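Local coordinates for protein separin (PDB 5U1T) that acts as a caspase-like cysteine protease that cleaves the MCD1/SCC1 subunit of cohesin at anaphase onset, so that chromosomes can segregate, at residues D1221-M1226 against R1578-A1583; G1496-A1501 against L1529-D1534; C1522-G1527 against P1585-L1590. All coordinates share one frame; numbering follows the deposited sequence.

Contact 1 (D1221-M1226 against R1578-A1583); sequences DLDKRM and RYLNGA
Asp-1223 and Leu-1580 lead a side-chain-to-backbone contact between helix 1209-1237 and the loop segment 1578-1583. The loop belongs to the caspase-like fold of the protease. It runs from helix 1564-1571 to strand 1585-1589 of the six-stranded sheet. One carboxylate oxygen takes two consecutive backbone N-H groups of this loop. Asp-1223 OD1 accepts from Tyr-1579 N at 2.6 Å and from Leu-1580 N at 2.8 Å. The first donor meets the syn lone pair, on the side of OD2. The second comes nearly along the C-O bond and is the straighter of the two, with an N-H...O angle of 158°. Asp-1223 has CG anti to its backbone N (chi1 -172°), a position from which OD1 comes within bonding distance of the two N-H groups. The two N-H dipoles would probably stabilise its negative charge.

The same carboxylate meets the edge of the Tyr-1579 ring. Its CG lies in the ring plane, and OD2 is 3.5 Å from Tyr-1579 CD1. The two side chains cross at about a right angle, with carboxylate and ring planes 49° apart. Tyr-1579 OH makes a weak hydrogen bond to Gln-1227 NE2, farther along the same helix.

Leu-1580 supplies most of the apolar part. Its CD1 touches Leu-1222 CB at 3.5 Å, and its CG lies 3.7 Å from Asp-1223 N. Helix 1180-1198 packs on the same residues: Glu-1193 meets Leu-1222, Ile-1190 meets Met-1226, and Ser-1194 meets Leu-1580. Met-1226 completes the contact. Its SD is 4.1 Å from Tyr-1579 CB, and its chain is bent at chi3, with CE 4.2 Å from Leu-1580 CD2.

Contact 2 (G1496-A1501 against L1529-D1534); sequences GCSSAA and LWDVTD
Cys-1497 and Ser-1498 lie against Trp-1530, Asp-1531 and Val-1532 in a contact between two loops. Gly-1496 to Ser-1499 form a type II beta turn, and a type I turn follows from Ser-1498 to Ala-1501. Ser-1498 N donates to Trp-1530 O at 3.0 Å. The donor stands well above the carbonyl plane, 70° out of it.

Cys-1497 has SG anti to its carbonyl carbon (chi1 -78°), which places the sulphur beside the backbone of Val-1532. There SG accepts a weak hydrogen bond from Val-1532 N at 3.5 Å. Val-1532 CG2 lies 4.3 Å from Cys-1497 SG, a loose apolar contact. Asp-1531 also approaches the cysteine, with OD1 3.7 Å from Cys-1497 CB.

Ser-1498 and Asp-1531 share one torsion pattern. In each, the atom beyond CB is anti to the carbonyl carbon, and the two polar ends meet. The modelled separation of Ser-1498 OG and Asp-1531 OD1 is implausibly short, so its exact geometry is doubtful. Asp-1531 N is held separately by Asn-1195 OD1. At the far end, Ala-1501 CB lies 3.3 Å from Leu-1529 O, while Ala-1500 CB approaches Leu-1529 CD2 at 4.5 Å. Trp-1530 points its CB away from segment 1496-1501. Its NE1 donates to Leu-1580 O, and Leu-1529 CB sits over one ring face near the rim.

An apolar side chain on the chain of another protein packs on Cys-1497. Cys-1497 is probably the catalytic cysteine, as in related proteases. It follows strand 1492-1494, and the partner loop follows the parallel neighbour strand 1524-1528. Loops at the C-terminal ends of adjacent parallel strands form the active site of caspase-like, clan CD cysteine proteases.

Contact 3 (C1522-G1527 against P1585-L1590); sequences CPMVLG and PVIYGL
Val-1525 and Tyr-1588 form a hydrogen-bonded pair in an antiparallel ladder between strands 1524-1528 and 1585-1589. Val-1525 N reaches Tyr-1588 O at 2.9 Å, and Tyr-1588 N returns to Val-1525 O at 2.9 Å. Gly-1527 and Val-1586 make a second reciprocal pair. Beyond the strand end, Leu-1590 N bonds to Pro-1523 O at 2.8 Å. CA-H...O contacts lie between these bonds, such as Met-1524 CA to Tyr-1588 O at 3.3 Å. A CB at Gly-1589 would probably crowd Pro-1523 O.

Apolar contacts form on both faces. Ile-1587 splits its branches: CG1 meets Leu-1526 CD1 at 3.8 Å, and CG2 meets Met-1524 SD at 3.6 Å. An alanine here would probably leave Leu-1526 CD1 and Met-1524 SD without these partners and open a gap beside them. On the other face, Val-1525 CG1 touches Tyr-1588 CB at 4.0 Å.

Helix 1564-1571 covers Leu-1526 and Ile-1587 through Val-1564 and Val-1568. Helix 1513-1519 lies over Val-1525 and Tyr-1588. Strand 1524-1528 also pairs in parallel with 1492-1494, while Ile-1587 and Gly-1589 bond through their backbones to Arg-1384 of strand 1382-1385.

How the contacts relate
From the N terminus, segment 1221-1226 comes first, on its long helix. Its partner 1578-1583 arrives more than 350 residues later, so contact 1 closes a large loop. Contact 2 is nested within that loop and closes a short one, from 1496-1501 to 1529-1534. Contact 3 begins inside this short loop, at 1522-1527, and ends at 1585-1590, just past contact 1. It therefore crosses both. Contacts 1 and 2 touch where Asn-1581 OD1 probably accepts from Thr-1533 N. Contacts 2 and 3 meet where Ala-1500 packs on Val-1586. Together they tie together helix 1209-1237, the active-site loops and strands 1524-1528 and 1585-1589 of the six-stranded sheet.

Contact 1 (D1221-M1226 against R1578-A1583)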
loop_
_atom_site.group_PDB
_atom_site.type_symbol
_atom_site.label_atom_id
_atom_site.label_comp_id
_atom_site.label_asym_id
_atom_site.label_seq_id
_atom_site.Cartn_x
_atom_site.Cartn_y
_atom_site.Cartn_z
ATOM N N ASP A 1221 -6.327 -53.158 22.376
ATOM C CA ASP A 1221 -7.670 -52.613 22.329
ATOM C C ASP A 1221 -7.885 -51.720 21.121
ATOM O O ASP A 1221 -8.947 -51.714 20.499
ATOM C CB ASP A 1221 -7.943 -51.826 23.591
ATOM C CG ASP A 1221 -9.392 -51.704 23.865
ATOM O OD1 ASP A 1221 -10.025 -50.770 23.325
ATOM O OD2 ASP A 1221 -9.901 -52.574 24.599
ATOM N N LEU A 1222 -6.863 -50.940 20.816
ATOM C CA LEU A 1222 -6.859 -50.105 19.637
ATOM C C LEU A 1222 -6.881 -50.975 18.391
ATOM O O LEU A 1222 -7.523 -50.631 17.400
ATOM C CB LEU A 1222 -5.631 -49.186 19.647
ATOM C CG LEU A 1222 -5.747 -47.962 20.548
ATOM C CD1 LEU A 1222 -4.392 -47.268 20.731
ATOM C CD2 LEU A 1222 -6.771 -47.007 19.951
ATOM N N ASP A 1223 -6.192 -52.111 18.455
ATOM C CA ASP A 1223 -6.145 -53.038 17.333
ATOM C C ASP A 1223 -7.530 -53.632 17.074
ATOM O O ASP A 1223 -7.926 -53.769 15.923
ATOM C CB ASP A 1223 -5.109 -54.144 17.584
ATOM C CG ASP A 1223 -4.884 -55.042 16.364
ATOM O OD1 ASP A 1223 -4.156 -54.633 15.436
ATOM O OD2 ASP A 1223 -5.415 -56.177 16.345
ATOM N N LYS A 1224 -8.272 -53.958 18.134
ATOM C CA LYS A 1224 -9.597 -54.554 17.956
ATOM C C LYS A 1224 -10.592 -53.527 17.441
ATOM O O LYS A 1224 -11.455 -53.857 16.615
ATOM C CB LYS A 1224 -10.138 -55.171 19.252
ATOM C CG LYS A 1224 -11.487 -55.902 19.067
ATOM C CD LYS A 1224 -11.991 -56.504 20.389
ATOM C CE LYS A 1224 -13.207 -57.451 20.208
ATOM N NZ LYS A 1224 -13.222 -58.682 21.133
ATOM N N ARG A 1225 -10.485 -52.295 17.938
ATOM C CA ARG A 1225 -11.343 -51.221 17.472
ATOM C C ARG A 1225 -11.174 -51.024 15.969
ATOM O O ARG A 1225 -12.162 -50.844 15.253
ATOM C CB ARG A 1225 -11.045 -49.934 18.220
ATOM C CG ARG A 1225 -11.527 -49.941 19.646
ATOM C CD ARG A 1225 -11.110 -48.662 20.370
ATOM N NE ARG A 1225 -11.268 -47.453 19.558
ATOM C CZ ARG A 1225 -10.849 -46.241 19.929
ATOM N NH1 ARG A 1225 -10.247 -46.068 21.101
ATOM N NH2 ARG A 1225 -11.032 -45.191 19.132
ATOM N N MET A 1226 -9.931 -51.086 15.485
ATOM C CA MET A 1226 -9.698 -50.906 14.053
ATOM C C MET A 1226 -10.195 -52.084 13.216
ATOM O O MET A 1226 -10.795 -51.894 12.152
ATOM C CB MET A 1226 -8.230 -50.679 13.742
ATOM C CG MET A 1226 -8.047 -50.418 12.261
ATOM S SD MET A 1226 -6.399 -49.949 11.766
ATOM C CE MET A 1226 -6.229 -48.368 12.608
ATOM N N ARG A 1578 -2.156 -57.380 14.313
ATOM C CA ARG A 1578 -2.440 -57.492 12.903
ATOM C C ARG A 1578 -2.983 -56.265 12.225
ATOM O O ARG A 1578 -2.876 -56.157 11.031
ATOM C CB ARG A 1578 -3.316 -58.696 12.620
ATOM C CG ARG A 1578 -2.605 -60.008 12.891
ATOM C CD ARG A 1578 -3.473 -61.203 12.558
ATOM N NE ARG A 1578 -2.811 -62.455 12.886
ATOM C CZ ARG A 1578 -3.393 -63.640 12.802
ATOM N NH1 ARG A 1578 -2.723 -64.728 13.124
ATOM N NH2 ARG A 1578 -4.645 -63.732 12.396
ATOM N N TYR A 1579 -3.576 -55.346 12.962
ATOM C CA TYR A 1579 -4.072 -54.147 12.298
ATOM C C TYR A 1579 -3.243 -52.906 12.624
ATOM O O TYR A 1579 -2.753 -52.271 11.704
ATOM C CB TYR A 1579 -5.554 -53.914 12.633
ATOM C CG TYR A 1579 -6.401 -55.074 12.188
ATOM C CD1 TYR A 1579 -6.566 -56.179 13.007
ATOM C CD2 TYR A 1579 -6.981 -55.100 10.922
ATOM C CE1 TYR A 1579 -7.296 -57.259 12.596
ATOM C CE2 TYR A 1579 -7.726 -56.180 10.503
ATOM C CZ TYR A 1579 -7.887 -57.254 11.350
ATOM O OH TYR A 1579 -8.631 -58.353 10.973
ATOM N N LEU A 1580 -3.080 -52.559 13.902
ATOM C CA LEU A 1580 -2.304 -51.358 14.260
ATOM C C LEU A 1580 -0.925 -51.333 13.587
ATOM O O LEU A 1580 -0.448 -50.273 13.195
ATOM C CB LEU A 1580 -2.127 -51.226 15.778
ATOM C CG LEU A 1580 -3.278 -50.694 16.639
ATOM C CD1 LEU A 1580 -2.788 -50.347 18.033
ATOM C CD2 LEU A 1580 -3.995 -49.502 15.998
ATOM N N ASN A 1581 -0.307 -52.505 13.436
ATOM C CA ASN A 1581 0.973 -52.605 12.742
ATOM C C ASN A 1581 0.860 -53.209 11.339
ATOM O O ASN A 1581 1.345 -52.611 10.368
ATOM C CB ASN A 1581 1.958 -53.408 13.588
ATOM C CG ASN A 1581 2.612 -52.565 14.671
ATOM O OD1 ASN A 1581 3.057 -51.452 14.414
ATOM N ND2 ASN A 1581 2.661 -53.094 15.887
ATOM N N GLY A 1582 0.205 -54.371 11.234
ATOM C CA GLY A 1582 0.061 -55.093 9.973
ATOM C C GLY A 1582 -0.724 -54.415 8.844
ATOM O O GLY A 1582 -0.503 -54.717 7.667
ATOM N N ALA A 1583 -1.639 -53.507 9.189
ATOM C CA ALA A 1583 -2.436 -52.803 8.184
ATOM C C ALA A 1583 -1.768 -51.506 7.755
ATOM O O ALA A 1583 -2.246 -50.815 6.854
ATOM C CB ALA A 1583 -3.840 -52.518 8.712
#

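Contact 2 (G1496-A1501 against L1529-D1534)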
loop_
_atom_site.group_PDB
_atom_site.type_symbol
_atom_site.label_atom_id
_atom_site.label_comp_id
_atom_site.label_asym_id
_atom_site.label_seq_id
_atom_site.Cartn_x
_atom_site.Cartn_y
_atom_site.Cartn_z
ATOM N N GLY A 1496 9.417 -46.828 7.892
ATOM C CA GLY A 1496 9.415 -46.120 9.163
ATOM C C GLY A 1496 8.051 -45.605 9.597
ATOM O O GLY A 1496 7.115 -45.576 8.799
ATOM N N CYS A 1497 7.947 -45.201 10.864
ATOM C CA CYS A 1497 6.741 -44.551 11.375
ATOM C C CYS A 1497 6.212 -43.465 10.456
ATOM O O CYS A 1497 6.890 -42.471 10.202
ATOM C CB CYS A 1497 6.998 -43.929 12.745
ATOM S SG CYS A 1497 6.996 -45.092 14.087
ATOM N N SER A 1498 4.996 -43.674 9.967
ATOM C CA SER A 1498 4.203 -42.651 9.286
ATOM C C SER A 1498 4.830 -42.084 8.022
ATOM O O SER A 1498 4.512 -40.967 7.639
ATOM C CB SER A 1498 3.896 -41.499 10.244
ATOM O OG SER A 1498 2.882 -41.846 11.166
ATOM N N SER A 1499 5.684 -42.853 7.356
ATOM C CA SER A 1499 6.209 -42.423 6.066
ATOM C C SER A 1499 5.118 -42.183 5.007
ATOM O O SER A 1499 5.241 -41.264 4.192
ATOM C CB SER A 1499 7.205 -43.445 5.544
ATOM O OG SER A 1499 6.680 -44.742 5.695
ATOM N N ALA A 1500 4.053 -42.988 5.019
ATOM C CA ALA A 1500 2.964 -42.813 4.059
ATOM C C ALA A 1500 1.774 -42.047 4.641
ATOM O O ALA A 1500 0.723 -41.950 4.005
ATOM C CB ALA A 1500 2.505 -44.156 3.536
ATOM N N ALA A 1501 1.918 -41.508 5.842
ATOM C CA ALA A 1501 0.825 -40.745 6.429
ATOM C C ALA A 1501 0.681 -39.414 5.709
ATOM O O ALA A 1501 1.588 -38.996 4.983
ATOM C CB ALA A 1501 1.044 -40.530 7.910
ATOM N N LEU A 1529 1.072 -46.089 6.836
ATOM C CA LEU A 1529 -0.000 -45.106 6.913
ATOM C C LEU A 1529 -0.038 -44.384 8.251
ATOM O O LEU A 1529 -0.613 -43.318 8.355
ATOM C CB LEU A 1529 -1.347 -45.779 6.661
ATOM C CG LEU A 1529 -1.622 -46.325 5.272
ATOM C CD1 LEU A 1529 -2.878 -47.163 5.349
ATOM C CD2 LEU A 1529 -1.772 -45.211 4.252
ATOM N N TRP A 1530 0.571 -44.978 9.269
ATOM C CA TRP A 1530 0.641 -44.368 10.596
ATOM C C TRP A 1530 1.880 -44.861 11.340
ATOM O O TRP A 1530 2.720 -45.533 10.747
ATOM C CB TRP A 1530 -0.623 -44.672 11.393
ATOM C CG TRP A 1530 -1.049 -46.104 11.287
ATOM C CD1 TRP A 1530 -0.491 -47.173 11.920
ATOM C CD2 TRP A 1530 -2.133 -46.623 10.504
ATOM N NE1 TRP A 1530 -1.160 -48.329 11.580
ATOM C CE2 TRP A 1530 -2.168 -48.017 10.709
ATOM C CE3 TRP A 1530 -3.079 -46.042 9.654
ATOM C CZ2 TRP A 1530 -3.106 -48.836 10.096
ATOM C CZ3 TRP A 1530 -4.003 -46.856 9.040
ATOM C CH2 TRP A 1530 -4.015 -48.239 9.266
ATOM N N ASP A 1531 2.003 -44.537 12.626
ATOM C CA ASP A 1531 3.185 -44.960 13.368
ATOM C C ASP A 1531 3.092 -46.438 13.695
ATOM O O ASP A 1531 2.016 -46.952 14.007
ATOM C CB ASP A 1531 3.382 -44.165 14.666
ATOM C CG ASP A 1531 3.419 -42.656 14.451
ATOM O OD1 ASP A 1531 3.729 -42.199 13.328
ATOM O OD2 ASP A 1531 3.128 -41.928 15.426
ATOM N N VAL A 1532 4.234 -47.111 13.621
ATOM C CA VAL A 1532 4.327 -48.532 13.920
ATOM C C VAL A 1532 5.387 -48.787 14.993
ATOM O O VAL A 1532 6.297 -47.988 15.150
ATOM C CB VAL A 1532 4.666 -49.317 12.664
ATOM C CG1 VAL A 1532 3.506 -49.268 11.706
ATOM C CG2 VAL A 1532 5.909 -48.737 12.013
ATOM N N THR A 1533 5.264 -49.875 15.741
ATOM C CA THR A 1533 6.195 -50.153 16.833
ATOM C C THR A 1533 7.242 -51.193 16.406
ATOM O O THR A 1533 6.963 -52.059 15.572
ATOM C CB THR A 1533 5.451 -50.627 18.096
ATOM O OG1 THR A 1533 4.767 -51.868 17.830
ATOM C CG2 THR A 1533 4.452 -49.570 18.551
ATOM N N ASP A 1534 8.436 -51.126 16.993
ATOM C CA ASP A 1534 9.629 -51.646 16.311
ATOM C C ASP A 1534 9.717 -53.168 16.168
ATOM O O ASP A 1534 10.042 -53.647 15.080
ATOM C CB ASP A 1534 10.912 -51.082 16.977
ATOM C CG ASP A 1534 11.369 -51.864 18.204
ATOM O OD1 ASP A 1534 10.764 -51.724 19.286
ATOM O OD2 ASP A 1534 12.384 -52.589 18.103
#

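Contact 3 (C1522-G1527 against P1585-L1590)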
loop_
_atom_site.group_PDB
_atom_site.type_symbol
_atom_site.label_atom_id
_atom_site.label_comp_id
_atom_site.label_asym_id
_atom_site.label_seq_id
_atom_site.Cartn_x
_atom_site.Cartn_y
_atom_site.Cartn_z
ATOM N N CYS A 1522 9.977 -41.539 -8.664
ATOM C CA CYS A 1522 9.941 -42.863 -8.052
ATOM C C CYS A 1522 8.796 -43.643 -8.690
ATOM O O CYS A 1522 7.687 -43.107 -8.826
ATOM C CB CYS A 1522 9.756 -42.761 -6.533
ATOM S SG CYS A 1522 9.860 -44.320 -5.614
ATOM N N PRO A 1523 9.080 -44.888 -9.119
ATOM C CA PRO A 1523 8.136 -45.799 -9.761
ATOM C C PRO A 1523 7.530 -46.827 -8.801
ATOM O O PRO A 1523 6.637 -47.582 -9.194
ATOM C CB PRO A 1523 9.007 -46.486 -10.816
ATOM C CG PRO A 1523 10.327 -46.567 -10.179
ATOM C CD PRO A 1523 10.461 -45.381 -9.249
ATOM N N MET A 1524 8.014 -46.867 -7.563
ATOM C CA MET A 1524 7.468 -47.768 -6.540
ATOM C C MET A 1524 7.948 -47.294 -5.184
ATOM O O MET A 1524 9.132 -47.339 -4.904
ATOM C CB MET A 1524 7.903 -49.228 -6.769
ATOM C CG MET A 1524 7.193 -50.283 -5.894
ATOM S SD MET A 1524 7.462 -50.270 -4.102
ATOM C CE MET A 1524 9.242 -50.373 -4.025
ATOM N N VAL A 1525 7.032 -46.843 -4.341
ATOM C CA VAL A 1525 7.411 -46.385 -3.018
ATOM C C VAL A 1525 6.503 -47.022 -1.985
ATOM O O VAL A 1525 5.284 -47.074 -2.148
ATOM C CB VAL A 1525 7.363 -44.850 -2.903
ATOM C CG1 VAL A 1525 6.009 -44.314 -3.344
ATOM C CG2 VAL A 1525 7.684 -44.419 -1.482
ATOM N N LEU A 1526 7.118 -47.532 -0.929
ATOM C CA LEU A 1526 6.406 -48.295 0.079
ATOM C C LEU A 1526 6.587 -47.658 1.456
ATOM O O LEU A 1526 7.716 -47.485 1.911
ATOM C CB LEU A 1526 6.908 -49.740 0.059
ATOM C CG LEU A 1526 6.286 -50.839 0.922
ATOM C CD1 LEU A 1526 6.631 -52.228 0.334
ATOM C CD2 LEU A 1526 6.781 -50.743 2.368
ATOM N N GLY A 1527 5.480 -47.313 2.119
ATOM C CA GLY A 1527 5.542 -46.702 3.435
ATOM C C GLY A 1527 4.440 -47.163 4.361
ATOM O O GLY A 1527 3.675 -48.050 4.010
ATOM N N PRO A 1585 1.480 -50.922 6.460
ATOM C CA PRO A 1585 2.211 -50.763 5.192
ATOM C C PRO A 1585 1.328 -50.665 3.957
ATOM O O PRO A 1585 0.288 -51.302 3.924
ATOM C CB PRO A 1585 3.093 -52.016 5.128
ATOM C CG PRO A 1585 2.631 -52.897 6.199
ATOM C CD PRO A 1585 1.970 -52.080 7.226
ATOM N N VAL A 1586 1.761 -49.862 2.976
ATOM C CA VAL A 1586 1.041 -49.606 1.724
ATOM C C VAL A 1586 2.048 -49.316 0.596
ATOM O O VAL A 1586 3.148 -48.863 0.871
ATOM C CB VAL A 1586 0.041 -48.421 1.889
ATOM C CG1 VAL A 1586 0.757 -47.152 2.390
ATOM C CG2 VAL A 1586 -0.734 -48.165 0.607
ATOM N N ILE A 1587 1.694 -49.610 -0.653
ATOM C CA ILE A 1587 2.552 -49.354 -1.813
ATOM C C ILE A 1587 1.919 -48.395 -2.823
ATOM O O ILE A 1587 0.749 -48.534 -3.159
ATOM C CB ILE A 1587 2.872 -50.634 -2.587
ATOM C CG1 ILE A 1587 3.402 -51.737 -1.679
ATOM C CG2 ILE A 1587 3.862 -50.352 -3.689
ATOM C CD1 ILE A 1587 3.338 -53.124 -2.338
ATOM N N TYR A 1588 2.685 -47.431 -3.323
ATOM C CA TYR A 1588 2.239 -46.622 -4.454
ATOM C C TYR A 1588 3.161 -46.859 -5.660
ATOM O O TYR A 1588 4.366 -47.078 -5.483
ATOM C CB TYR A 1588 2.202 -45.135 -4.090
ATOM C CG TYR A 1588 0.973 -44.683 -3.322
ATOM C CD1 TYR A 1588 0.854 -44.927 -1.966
ATOM C CD2 TYR A 1588 -0.052 -43.985 -3.951
ATOM C CE1 TYR A 1588 -0.244 -44.499 -1.256
ATOM C CE2 TYR A 1588 -1.157 -43.558 -3.250
ATOM C CZ TYR A 1588 -1.249 -43.824 -1.900
ATOM O OH TYR A 1588 -2.344 -43.414 -1.176
ATOM N N GLY A 1589 2.601 -46.831 -6.872
ATOM C CA GLY A 1589 3.383 -47.020 -8.081
ATOM C C GLY A 1589 3.156 -48.371 -8.738
ATOM O O GLY A 1589 2.031 -48.879 -8.759
ATOM N N LEU A 1590 4.224 -48.961 -9.271
ATOM C CA LEU A 1590 4.135 -50.237 -9.983
ATOM C C LEU A 1590 4.690 -51.416 -9.175
ATOM O O LEU A 1590 5.634 -51.262 -8.412
ATOM C CB LEU A 1590 4.876 -50.136 -11.322
ATOM C CG LEU A 1590 4.463 -48.950 -12.192
ATOM C CD1 LEU A 1590 5.106 -49.029 -13.571
ATOM C CD2 LEU A 1590 2.948 -48.882 -12.290
#